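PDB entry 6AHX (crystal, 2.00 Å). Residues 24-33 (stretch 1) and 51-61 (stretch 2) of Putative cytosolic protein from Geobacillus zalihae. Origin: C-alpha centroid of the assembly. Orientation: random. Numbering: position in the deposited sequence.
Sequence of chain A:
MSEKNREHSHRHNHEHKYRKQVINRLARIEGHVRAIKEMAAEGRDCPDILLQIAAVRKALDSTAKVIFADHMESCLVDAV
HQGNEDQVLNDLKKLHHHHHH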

# COMPACT_ATOMS: atom_id res chain seq x y z
N ASN A 24 -13.60 1.24 3.23
CA ASN A 24 -13.07 0.83 4.52
C ASN A 24 -11.78 0.02 4.42
O ASN A 24 -10.87 0.28 5.20
CB ASN A 24 -14.13 0.04 5.32
CG ASN A 24 -15.29 0.93 5.77
OD1 ASN A 24 -15.26 2.19 5.63
ND2 ASN A 24 -16.32 0.30 6.31
N ARG A 25 -11.72 -0.92 3.47
CA ARG A 25 -10.49 -1.67 3.22
C ARG A 25 -9.34 -0.69 2.90
O ARG A 25 -8.25 -0.79 3.49
CB ARG A 25 -10.66 -2.70 2.13
CG ARG A 25 -10.17 -4.08 2.58
CD ARG A 25 -8.65 -4.37 2.87
NE ARG A 25 -8.45 -5.68 2.18
CZ ARG A 25 -7.87 -6.82 2.60
NH1 ARG A 25 -7.19 -6.94 3.73
NH2 ARG A 25 -7.90 -7.90 1.81
N LEU A 26 -9.62 0.28 2.03
CA LEU A 26 -8.63 1.25 1.68
C LEU A 26 -8.21 2.03 2.90
O LEU A 26 -7.01 2.32 3.05
CB LEU A 26 -9.12 2.17 0.54
CG LEU A 26 -9.10 1.52 -0.85
CD1 LEU A 26 -9.89 2.38 -1.84
CD2 LEU A 26 -7.70 1.19 -1.41
N ALA A 27 -9.16 2.37 3.78
CA ALA A 27 -8.81 3.01 5.08
C ALA A 27 -7.94 2.18 6.03
O ALA A 27 -7.01 2.71 6.65
CB ALA A 27 -10.03 3.51 5.81
N ARG A 28 -8.21 0.89 6.07
CA ARG A 28 -7.39 -0.08 6.81
C ARG A 28 -5.96 -0.23 6.27
O ARG A 28 -4.99 -0.26 7.04
CB ARG A 28 -8.09 -1.46 6.83
CG ARG A 28 -9.00 -1.58 8.06
CD ARG A 28 -9.94 -2.79 8.16
NE ARG A 28 -9.76 -3.95 7.26
CZ ARG A 28 -10.66 -4.39 6.34
NH1 ARG A 28 -11.84 -3.76 6.08
NH2 ARG A 28 -10.38 -5.51 5.62
N ILE A 29 -5.86 -0.34 4.95
CA ILE A 29 -4.58 -0.43 4.28
C ILE A 29 -3.82 0.84 4.56
O ILE A 29 -2.63 0.80 4.83
CB ILE A 29 -4.73 -0.65 2.77
CG1 ILE A 29 -5.32 -2.01 2.45
CG2 ILE A 29 -3.34 -0.60 2.12
CD1 ILE A 29 -5.90 -2.08 1.10
N GLU A 30 -4.52 1.97 4.56
CA GLU A 30 -3.87 3.24 4.97
C GLU A 30 -3.21 3.18 6.37
O GLU A 30 -2.01 3.48 6.48
CB GLU A 30 -4.86 4.39 4.85
CG GLU A 30 -4.19 5.75 5.03
CD GLU A 30 -5.15 6.86 5.31
OE1 GLU A 30 -6.33 6.75 4.90
OE2 GLU A 30 -4.66 7.86 5.89
N GLY A 31 -3.97 2.77 7.40
CA GLY A 31 -3.46 2.64 8.77
C GLY A 31 -2.32 1.63 8.87
O GLY A 31 -1.41 1.71 9.68
N HIS A 32 -2.39 0.64 8.01
CA HIS A 32 -1.41 -0.45 7.99
C HIS A 32 -0.08 0.11 7.48
O HIS A 32 0.96 -0.07 8.10
CB HIS A 32 -2.01 -1.59 7.17
CG HIS A 32 -1.33 -2.91 7.33
ND1 HIS A 32 -0.12 -3.08 7.98
CD2 HIS A 32 -1.65 -4.10 6.84
CE1 HIS A 32 0.26 -4.33 7.87
NE2 HIS A 32 -0.66 -4.97 7.20
N VAL A 33 -0.11 0.84 6.40
CA VAL A 33 1.12 1.49 5.89
C VAL A 33 1.71 2.49 6.90
O VAL A 33 2.97 2.51 7.10
CB VAL A 33 0.97 2.16 4.47
CG1 VAL A 33 2.33 2.71 4.02
CG2 VAL A 33 0.49 1.21 3.40
N LEU A 51 7.56 -8.60 5.97
CA LEU A 51 6.31 -9.33 6.13
C LEU A 51 5.08 -8.47 5.96
O LEU A 51 4.14 -8.85 5.30
CB LEU A 51 6.23 -9.99 7.52
CG LEU A 51 5.23 -11.12 7.66
CD1 LEU A 51 5.86 -12.39 7.08
CD2 LEU A 51 4.79 -11.32 9.11
N GLN A 52 5.11 -7.28 6.56
CA GLN A 52 3.96 -6.39 6.54
C GLN A 52 3.83 -5.72 5.21
O GLN A 52 2.70 -5.59 4.73
CB GLN A 52 4.03 -5.37 7.68
CG GLN A 52 4.00 -6.02 9.06
CD GLN A 52 2.83 -6.96 9.30
OE1 GLN A 52 1.78 -6.89 8.66
NE2 GLN A 52 3.05 -7.92 10.16
N ILE A 53 4.95 -5.44 4.54
CA ILE A 53 4.84 -4.90 3.20
C ILE A 53 4.15 -5.88 2.27
O ILE A 53 3.34 -5.51 1.40
CB ILE A 53 6.20 -4.47 2.64
CG1 ILE A 53 6.71 -3.23 3.41
CG2 ILE A 53 6.08 -4.05 1.16
CD1 ILE A 53 8.11 -2.75 3.07
N ALA A 54 4.56 -7.13 2.37
CA ALA A 54 3.96 -8.15 1.54
C ALA A 54 2.47 -8.29 1.86
O ALA A 54 1.66 -8.45 0.95
CB ALA A 54 4.65 -9.44 1.72
N ALA A 55 2.11 -8.26 3.12
CA ALA A 55 0.69 -8.28 3.48
C ALA A 55 -0.11 -7.11 2.87
O ALA A 55 -1.16 -7.30 2.32
CB ALA A 55 0.57 -8.28 4.97
N VAL A 56 0.44 -5.91 2.90
CA VAL A 56 -0.20 -4.78 2.26
C VAL A 56 -0.35 -4.94 0.74
O VAL A 56 -1.39 -4.61 0.18
CB VAL A 56 0.54 -3.46 2.60
CG1 VAL A 56 -0.05 -2.30 1.79
CG2 VAL A 56 0.43 -3.13 4.09
N ARG A 57 0.70 -5.43 0.05
CA ARG A 57 0.60 -5.73 -1.41
C ARG A 57 -0.53 -6.71 -1.73
O ARG A 57 -1.24 -6.58 -2.72
CB ARG A 57 1.95 -6.17 -1.97
CG ARG A 57 3.02 -5.04 -1.90
CD ARG A 57 4.33 -5.37 -2.66
NE ARG A 57 4.14 -5.40 -4.14
CZ ARG A 57 4.07 -6.49 -4.90
NH1 ARG A 57 4.17 -7.66 -4.38
NH2 ARG A 57 3.89 -6.40 -6.21
N LYS A 58 -0.69 -7.70 -0.87
CA LYS A 58 -1.76 -8.67 -1.02
C LYS A 58 -3.14 -8.07 -0.77
O LYS A 58 -4.03 -8.33 -1.56
CB LYS A 58 -1.46 -9.82 -0.09
CG LYS A 58 -2.40 -10.97 -0.23
CD LYS A 58 -2.00 -12.09 0.73
CE LYS A 58 -2.68 -13.42 0.34
NZ LYS A 58 -3.37 -14.01 1.53
N ALA A 59 -3.30 -7.22 0.25
CA ALA A 59 -4.54 -6.55 0.56
C ALA A 59 -4.95 -5.63 -0.56
O ALA A 59 -6.15 -5.56 -0.93
CB ALA A 59 -4.40 -5.74 1.84
N LEU A 60 -3.96 -4.94 -1.12
CA LEU A 60 -4.21 -4.05 -2.26
C LEU A 60 -4.65 -4.83 -3.53
O LEU A 60 -5.56 -4.44 -4.24
CB LEU A 60 -2.97 -3.17 -2.57
CG LEU A 60 -2.71 -1.94 -1.66
CD1 LEU A 60 -1.27 -1.46 -1.77
CD2 LEU A 60 -3.63 -0.73 -1.91
N ASP A 61 -3.97 -5.90 -3.81
CA ASP A 61 -4.35 -6.83 -4.85
C ASP A 61 -5.79 -7.34 -4.65
O ASP A 61 -6.57 -7.27 -5.56
CB ASP A 61 -3.36 -7.97 -4.92
CG ASP A 61 -3.69 -8.96 -6.04
OD1 ASP A 61 -3.59 -8.62 -7.19
OD2 ASP A 61 -4.13 -10.09 -5.76

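I29 and V56 form the apolar centre of the contact: both point toward the partner helix, I29 CG2 lies 3.7 Å from V56 CG1, and their CA atoms, 6.5 Å apart, mark the register. The same isoleucine, in its m,t rotamer, reaches further along the opposite helix, with I29 CG1 3.9 Å from A59 CB and I29 CD1 4.0 Å from L60 CD2. The CA-to-CB bond of L60 points away, but the end of its side chain comes nearer. The CA-to-CB bond of V33 points sideways, and V33 CG2 stands 3.9 Å from V56 CG1. These aliphatic groups pack by van der Waals contact and shed water. Both stretches are helical throughout, held by i to i+4 backbone hydrogen bonds, and run nearly antiparallel at 165° with axes 10.4 Å apart at closest approach. Beyond the centre, V56 CG2 sits over one face of the H32 ring, 3.6 Å from its centroid and 11° off the normal, a CH-pi contact. At the ring edge, H32 CE1, its C-H polarised by two nitrogen neighbours, comes within 3.1 Å of the carboxamide oxygen Q52 OE1; H32 NE2 is 3.4 Å from Q52 OE1, but the angle is too poor for a hydrogen bond. At the other end, the R25 guanidinium lays one face over A59, R25 NH1 to A59 CB being 3.6 Å. No hydrogen bond links the helices; side-chain packing joins them, burying 420 Å² in total.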